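Local coordinates for bifunctional cytochrome P450/NADPH--P450 reductase (Deinococcus aerius, PDB 7F3H), which probably catalyses the NADPH-dependent hydroxylation of organic substrates with molecular oxygen, which its heme iron activates as in other cytochrome P450 monooxygenases, at residues A6-P11 with G347-R352; N334-A339 with G354-L359. One frame throughout, in Å; residues are numbered along the deposited sequence.

Contact 1. Residues A6-P11 with G347-R352; sequences APIPSP and GKYEIR
Ala6 and Ile8, in the extended, proline-rich N-terminal arm, lie against Lys348, Tyr349 and Ile351 at the edge of a two-stranded antiparallel sheet of the cytochrome P450 fold. Lys348 and Tyr349 form a classic beta bulge opposite strand 343-345.

The polar part is one backbone bond, from Ala6 N to Lys348 O, 2.9 Å long and nearly straight at 170°. It ties the start of the arm to the bulge. Beyond it, Pro7 and Pro9 have no amide hydrogen to offer, and their rings help keep the arm extended.

Apolar contacts do the rest. The small Ala6 points its methyl toward 347-352, where CB lies 3.7 Å from Lys348 CE; the bend of the lysine chain at chi3 (62°) places CE there. Lys348 CB in turn sits 3.9 Å above the centre of one face of the Tyr349 ring. Long and aliphatic, the lysine can lend its methylenes to this packing.

Tyr349 suits its place because a broad ring can serve several residues of the arm, from Ala6 to Pro9. Its CE1 meets Pro9 CD at 4.0 Å, the two side chains crossing at about a right angle, while Pro7 O approaches the same CE1 at 3.7 Å, at the ring's edge and near its plane. Ile8 CG1 packs obliquely against Tyr349 CD1 at 4.1 Å. Leu43 of strand 43-48 touches both Ile8 and Tyr349, joining the arm and the small sheet to the larger beta sheet.

Ile8 also reaches further along strand 349-351. With chi2 at 171° its CD1 extends away from the arm, coming within 3.7 Å of Glu350 O, and that methyl finally meets Ile351 CD1 at 3.9 Å.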
loop_
_atom_site.group_PDB
_atom_site.type_symbol
_atom_site.label_atom_id
_atom_site.label_comp_id
_atom_site.label_asym_id
_atom_site.label_seq_id
_atom_site.Cartn_x
_atom_site.Cartn_y
_atom_site.Cartn_z
ATOM N N ALA A 6 -26.303 -22.203 -7.184
ATOM C CA ALA A 6 -26.977 -21.102 -6.501
ATOM C C ALA A 6 -26.627 -19.760 -7.133
ATOM O O ALA A 6 -25.457 -19.522 -7.466
ATOM C CB ALA A 6 -26.613 -21.061 -5.013
ATOM N N PRO A 7 -27.605 -18.869 -7.309
ATOM C CA PRO A 7 -27.284 -17.521 -7.809
ATOM C C PRO A 7 -26.487 -16.747 -6.764
ATOM O O PRO A 7 -26.730 -16.863 -5.561
ATOM C CB PRO A 7 -28.658 -16.880 -8.052
ATOM C CG PRO A 7 -29.588 -17.632 -7.122
ATOM C CD PRO A 7 -29.046 -19.046 -7.041
ATOM N N ILE A 8 -25.470 -16.029 -7.229
ATOM C CA ILE A 8 -24.698 -15.184 -6.315
ATOM C C ILE A 8 -25.627 -14.131 -5.723
ATOM O O ILE A 8 -26.373 -13.469 -6.473
ATOM C CB ILE A 8 -23.516 -14.534 -7.053
ATOM C CG1 ILE A 8 -22.536 -15.612 -7.529
ATOM C CG2 ILE A 8 -22.831 -13.513 -6.165
ATOM C CD1 ILE A 8 -21.458 -15.110 -8.432
ATOM N N PRO A 9 -25.665 -13.955 -4.406
ATOM C CA PRO A 9 -26.583 -12.964 -3.835
ATOM C C PRO A 9 -26.341 -11.581 -4.427
ATOM O O PRO A 9 -25.213 -11.214 -4.774
ATOM C CB PRO A 9 -26.268 -12.999 -2.332
ATOM C CG PRO A 9 -25.630 -14.381 -2.106
ATOM C CD PRO A 9 -24.891 -14.675 -3.381
ATOM N N SER A 10 -27.434 -10.817 -4.546
ATOM C CA SER A 10 -27.410 -9.477 -5.086
ATOM C C SER A 10 -28.426 -8.575 -4.378
ATOM O O SER A 10 -29.557 -9.010 -4.125
ATOM C CB SER A 10 -27.664 -9.513 -6.596
ATOM O OG SER A 10 -27.181 -8.319 -7.205
ATOM N N PRO A 11 -28.054 -7.349 -4.009
ATOM C CA PRO A 11 -28.991 -6.451 -3.299
ATOM C C PRO A 11 -30.110 -6.010 -4.227
ATOM O O PRO A 11 -29.960 -6.035 -5.458
ATOM C CB PRO A 11 -28.108 -5.251 -2.920
ATOM C CG PRO A 11 -26.726 -5.711 -3.113
ATOM C CD PRO A 11 -26.756 -6.688 -4.220
ATOM N N GLY A 347 -18.987 -24.781 -3.623
ATOM C CA GLY A 347 -19.839 -25.843 -4.124
ATOM C C GLY A 347 -21.168 -25.352 -4.659
ATOM O O GLY A 347 -22.031 -26.173 -4.967
ATOM N N LYS A 348 -21.322 -24.038 -4.871
ATOM C CA LYS A 348 -22.624 -23.441 -5.176
ATOM C C LYS A 348 -22.547 -22.417 -6.308
ATOM O O LYS A 348 -23.431 -22.382 -7.172
ATOM C CB LYS A 348 -23.223 -22.714 -3.954
ATOM C CG LYS A 348 -23.337 -23.508 -2.694
ATOM C CD LYS A 348 -23.740 -22.619 -1.531
ATOM C CE LYS A 348 -25.095 -21.995 -1.761
ATOM N NZ LYS A 348 -25.686 -21.599 -0.460
ATOM N N TYR A 349 -21.495 -21.586 -6.305
ATOM C CA TYR A 349 -21.468 -20.318 -7.030
ATOM C C TYR A 349 -20.569 -20.415 -8.257
ATOM O O TYR A 349 -19.382 -20.739 -8.130
ATOM C CB TYR A 349 -20.977 -19.207 -6.104
ATOM C CG TYR A 349 -21.811 -19.027 -4.860
ATOM C CD1 TYR A 349 -23.165 -18.682 -4.941
ATOM C CD2 TYR A 349 -21.255 -19.223 -3.602
ATOM C CE1 TYR A 349 -23.923 -18.508 -3.804
ATOM C CE2 TYR A 349 -22.012 -19.053 -2.452
ATOM C CZ TYR A 349 -23.341 -18.693 -2.550
ATOM O OH TYR A 349 -24.090 -18.526 -1.383
ATOM N N GLU A 350 -21.120 -20.113 -9.438
ATOM C CA GLU A 350 -20.340 -20.179 -10.673
ATOM C C GLU A 350 -19.620 -18.864 -10.920
ATOM O O GLU A 350 -20.178 -17.799 -10.675
ATOM C CB GLU A 350 -21.183 -20.525 -11.892
ATOM C CG GLU A 350 -20.268 -20.912 -13.062
ATOM C CD GLU A 350 -21.000 -21.155 -14.361
ATOM O OE1 GLU A 350 -22.053 -21.834 -14.342
ATOM O OE2 GLU A 350 -20.509 -20.667 -15.406
ATOM N N ILE A 351 -18.347 -18.953 -11.278
ATOM C CA ILE A 351 -17.541 -17.832 -11.743
ATOM C C ILE A 351 -17.049 -18.186 -13.136
ATOM O O ILE A 351 -16.216 -19.082 -13.291
ATOM C CB ILE A 351 -16.367 -17.541 -10.799
ATOM C CG1 ILE A 351 -16.852 -17.548 -9.333
ATOM C CG2 ILE A 351 -15.674 -16.235 -11.208
ATOM C CD1 ILE A 351 -17.899 -16.476 -8.979
ATOM N N ARG A 352 -17.561 -17.495 -14.148
ATOM C CA ARG A 352 -17.222 -17.793 -15.538
ATOM C C ARG A 352 -15.786 -17.413 -15.879
ATOM O O ARG A 352 -15.202 -16.498 -15.291
ATOM C CB ARG A 352 -18.188 -17.070 -16.465
ATOM C CG ARG A 352 -19.616 -17.517 -16.277
ATOM C CD ARG A 352 -20.529 -16.763 -17.204
ATOM N NE ARG A 352 -21.651 -17.604 -17.589
ATOM C CZ ARG A 352 -21.617 -18.508 -18.559
ATOM N NH1 ARG A 352 -20.511 -18.690 -19.278
ATOM N NH2 ARG A 352 -22.704 -19.226 -18.810
#

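Contact 2. Residues N334-A339 with G354-L359; sequences NYAVTA and GQQVAL. With HEM (protoporphyrin IX containing Fe), chain E.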
loop_
_atom_site.group_PDB
_atom_site.type_symbol
_atom_site.label_atom_id
_atom_site.label_comp_id
_atom_site.label_asym_id
_atom_site.label_seq_id
_atom_site.Cartn_x
_atom_site.Cartn_y
_atom_site.Cartn_z
ATOM N N ASN A 334 -9.248 -3.680 -2.281
ATOM C CA ASN A 334 -10.246 -4.340 -3.131
ATOM C C ASN A 334 -9.622 -4.895 -4.401
ATOM O O ASN A 334 -10.241 -4.869 -5.470
ATOM C CB ASN A 334 -11.404 -3.398 -3.484
ATOM C CG ASN A 334 -12.732 -4.121 -3.564
ATOM O OD1 ASN A 334 -12.891 -5.239 -3.034
ATOM N ND2 ASN A 334 -13.692 -3.504 -4.230
ATOM N N TYR A 335 -8.391 -5.397 -4.305
ATOM C CA TYR A 335 -7.739 -6.019 -5.446
ATOM C C TYR A 335 -8.417 -7.333 -5.794
ATOM O O TYR A 335 -9.020 -7.996 -4.939
ATOM C CB TYR A 335 -6.256 -6.216 -5.160
ATOM C CG TYR A 335 -5.891 -7.168 -4.026
ATOM C CD1 TYR A 335 -5.729 -8.517 -4.261
ATOM C CD2 TYR A 335 -5.677 -6.699 -2.727
ATOM C CE1 TYR A 335 -5.361 -9.387 -3.238
ATOM C CE2 TYR A 335 -5.295 -7.566 -1.687
ATOM C CZ TYR A 335 -5.156 -8.919 -1.956
ATOM O OH TYR A 335 -4.787 -9.829 -0.971
ATOM N N ALA A 336 -8.330 -7.697 -7.082
ATOM C CA ALA A 336 -9.187 -8.726 -7.660
ATOM C C ALA A 336 -8.392 -9.782 -8.402
ATOM O O ALA A 336 -7.293 -9.524 -8.924
ATOM C CB ALA A 336 -10.208 -8.130 -8.635
ATOM N N VAL A 337 -8.996 -10.974 -8.460
ATOM C CA VAL A 337 -8.494 -12.103 -9.236
ATOM C C VAL A 337 -9.443 -12.387 -10.387
ATOM O O VAL A 337 -10.633 -12.068 -10.351
ATOM C CB VAL A 337 -8.300 -13.377 -8.371
ATOM C CG1 VAL A 337 -7.162 -13.173 -7.411
ATOM C CG2 VAL A 337 -9.586 -13.744 -7.620
ATOM N N THR A 338 -8.912 -13.050 -11.409
ATOM C CA THR A 338 -9.674 -13.421 -12.589
ATOM C C THR A 338 -9.720 -14.940 -12.748
ATOM O O THR A 338 -8.709 -15.636 -12.565
ATOM C CB THR A 338 -9.070 -12.788 -13.829
ATOM O OG1 THR A 338 -8.797 -11.408 -13.552
ATOM C CG2 THR A 338 -10.053 -12.914 -14.986
ATOM N N ALA A 339 -10.910 -15.438 -13.067
ATOM C CA ALA A 339 -11.131 -16.862 -13.263
ATOM C C ALA A 339 -10.435 -17.334 -14.532
ATOM O O ALA A 339 -10.709 -16.812 -15.618
ATOM C CB ALA A 339 -12.633 -17.149 -13.330
ATOM N N GLY A 354 -12.835 -15.606 -17.143
ATOM C CA GLY A 354 -12.641 -14.188 -17.349
ATOM C C GLY A 354 -13.363 -13.280 -16.377
ATOM O O GLY A 354 -12.985 -12.110 -16.261
ATOM N N GLN A 355 -14.332 -13.785 -15.617
ATOM C CA GLN A 355 -14.998 -12.961 -14.611
ATOM C C GLN A 355 -14.012 -12.579 -13.505
ATOM O O GLN A 355 -13.258 -13.427 -13.019
ATOM C CB GLN A 355 -16.200 -13.717 -14.029
ATOM C CG GLN A 355 -16.939 -12.993 -12.933
ATOM C CD GLN A 355 -17.490 -11.624 -13.370
ATOM O OE1 GLN A 355 -18.269 -11.522 -14.336
ATOM N NE2 GLN A 355 -17.116 -10.578 -12.634
ATOM N N GLN A 356 -13.962 -11.286 -13.171
ATOM C CA GLN A 356 -13.210 -10.792 -12.014
ATOM C C GLN A 356 -13.985 -11.021 -10.719
ATOM O O GLN A 356 -15.202 -10.802 -10.663
ATOM C CB GLN A 356 -12.946 -9.288 -12.138
ATOM C CG GLN A 356 -11.809 -8.888 -13.040
ATOM C CD GLN A 356 -11.558 -7.404 -12.995
ATOM O OE1 GLN A 356 -11.041 -6.884 -12.012
ATOM N NE2 GLN A 356 -11.962 -6.704 -14.043
ATOM N N VAL A 357 -13.276 -11.400 -9.662
ATOM C CA VAL A 357 -13.823 -11.422 -8.303
ATOM C C VAL A 357 -12.929 -10.569 -7.423
ATOM O O VAL A 357 -11.717 -10.816 -7.343
ATOM C CB VAL A 357 -13.935 -12.840 -7.737
ATOM C CG1 VAL A 357 -14.544 -12.787 -6.326
ATOM C CG2 VAL A 357 -14.752 -13.700 -8.668
ATOM N N ALA A 358 -13.491 -9.497 -6.873
ATOM C CA ALA A 358 -12.757 -8.643 -5.953
ATOM C C ALA A 358 -12.723 -9.266 -4.556
ATOM O O ALA A 358 -13.752 -9.726 -4.044
ATOM C CB ALA A 358 -13.378 -7.241 -5.929
ATOM N N LEU A 359 -11.543 -9.280 -3.935
ATOM C CA LEU A 359 -11.443 -9.616 -2.513
ATOM C C LEU A 359 -11.806 -8.393 -1.675
ATOM O O LEU A 359 -11.062 -7.400 -1.649
ATOM C CB LEU A 359 -10.047 -10.112 -2.153
ATOM C CG LEU A 359 -9.346 -11.130 -3.047
ATOM C CD1 LEU A 359 -8.025 -11.498 -2.440
ATOM C CD2 LEU A 359 -10.192 -12.360 -3.181
HETATM C CHA HEM E . 2.050 -5.647 -4.843
HETATM C CHB HEM E . 5.977 -2.850 -4.233
HETATM C CHC HEM E . 4.212 -1.345 0.054
HETATM C CHD HEM E . 0.169 -3.912 -0.703
HETATM C C1A HEM E . 3.260 -5.029 -5.041
HETATM C C2A HEM E . 4.082 -5.158 -6.226
HETATM C C3A HEM E . 5.191 -4.420 -6.061
HETATM C C4A HEM E . 5.067 -3.730 -4.787
HETATM C CMA HEM E . 6.356 -4.273 -7.074
HETATM C CAA HEM E . 3.752 -6.094 -7.399
HETATM C CBA HEM E . 4.456 -7.429 -7.128
HETATM C CGA HEM E . 4.271 -8.427 -8.271
HETATM O O1A HEM E . 5.309 -9.032 -8.658
HETATM O O2A HEM E . 3.175 -8.575 -8.892
HETATM C C1B HEM E . 5.876 -2.226 -3.006
HETATM C C2B HEM E . 6.870 -1.352 -2.393
HETATM C C3B HEM E . 6.391 -0.987 -1.191
HETATM C C4B HEM E . 5.062 -1.551 -1.043
HETATM C CMB HEM E . 8.241 -1.026 -3.019
HETATM C CAB HEM E . 6.958 -0.020 -0.128
HETATM C CBB HEM E . 8.046 0.738 -0.288
HETATM C C1C HEM E . 2.952 -1.893 0.229
HETATM C C2C HEM E . 2.077 -1.748 1.400
HETATM C C3C HEM E . 0.971 -2.464 1.124
HETATM C C4C HEM E . 1.119 -3.096 -0.152
HETATM C CMC HEM E . 2.384 -0.888 2.662
HETATM C CAC HEM E . -0.295 -2.725 1.926
HETATM C CBC HEM E . -0.472 -2.233 3.144
HETATM C C1D HEM E . 0.319 -4.601 -1.890
HETATM C C2D HEM E . -0.684 -5.460 -2.515
HETATM C C3D HEM E . -0.144 -5.925 -3.640
HETATM C C4D HEM E . 1.191 -5.385 -3.796
HETATM C CMD HEM E . -2.102 -5.794 -1.980
HETATM C CAD HEM E . -0.854 -6.858 -4.604
HETATM C CBD HEM E . -1.593 -5.921 -5.521
HETATM C CGD HEM E . -2.474 -6.669 -6.463
HETATM O O1D HEM E . -2.830 -6.022 -7.478
HETATM O O2D HEM E . -2.812 -7.871 -6.211
HETATM N NA HEM E . 3.881 -4.128 -4.204
HETATM N NB HEM E . 4.801 -2.334 -2.158
HETATM N NC HEM E . 2.319 -2.711 -0.699
HETATM N ND HEM E . 1.445 -4.585 -2.699
HETATM FE FE HEM E . 3.118 -3.561 -2.390
#
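Val337 and Val357 form the central hydrogen-bonded pair of two antiparallel strands, 336-339 and 356-359, with Val337 N to Val357 O at 2.9 Å and Val357 N to Val337 O at 2.8 Å. Leu359 N bonds to Tyr335 O at one end; at the other, Ala339 N bonds to Gln355 O and Gly354 N to Ala339 O. Gly354 has a positive phi (86°), where a side chain would jam against the preceding carbonyl.

The branched Val337 and Val357 share a face with Leu65 of helix 59-65. On the opposite face the small Ala336 and Ala358 let their CA atoms come within 4.0 Å, and Thr338 OG1 lies obliquely beside Gln356 CG.

Tyr335 holds its ring between Leu359 and the heme, its CG set between the backbone N and the carbonyl carbon (chi1 64°). Tyr335 CE1 meets Leu359 CD1 at 3.5 Å. Tyr335 CD1 lies 3.6 Å from propionate oxygen O2D. Tyr335 CE2 is 3.7 Å from heme methyl CMD. Its OH hydrogen-bonds to Lys396 O, which fixes the far end of the ring. An alanine at Tyr335 would probably leave the Lys396 carbonyl without its phenol partner and open a gap between Leu359 and the heme methyl. This antiparallel pair, inside the mixed beta sheet beside a heme propionate, is typical of the cytochrome P450 fold.

From the N terminus the chain enters contact 1 almost at once, then runs through most of the helices and the first strands of the mixed sheet before reaching 334-339. The segments alternate from there: 347-352 closes the 335-residue loop of contact 1, and 354-359 closes the 14-residue loop of contact 2, so the two loops cross. Strands 343-345 and 349-351 lie within that shorter loop. The centres are about 14 Å apart, yet the contacts touch, Ile351 CG2 packing on Val357 CG2 at 3.7 Å. Together they link the N-terminal arm, through the two-stranded sheet, to the mixed sheet whose strand 336-339 follows the heme-contacting Tyr335.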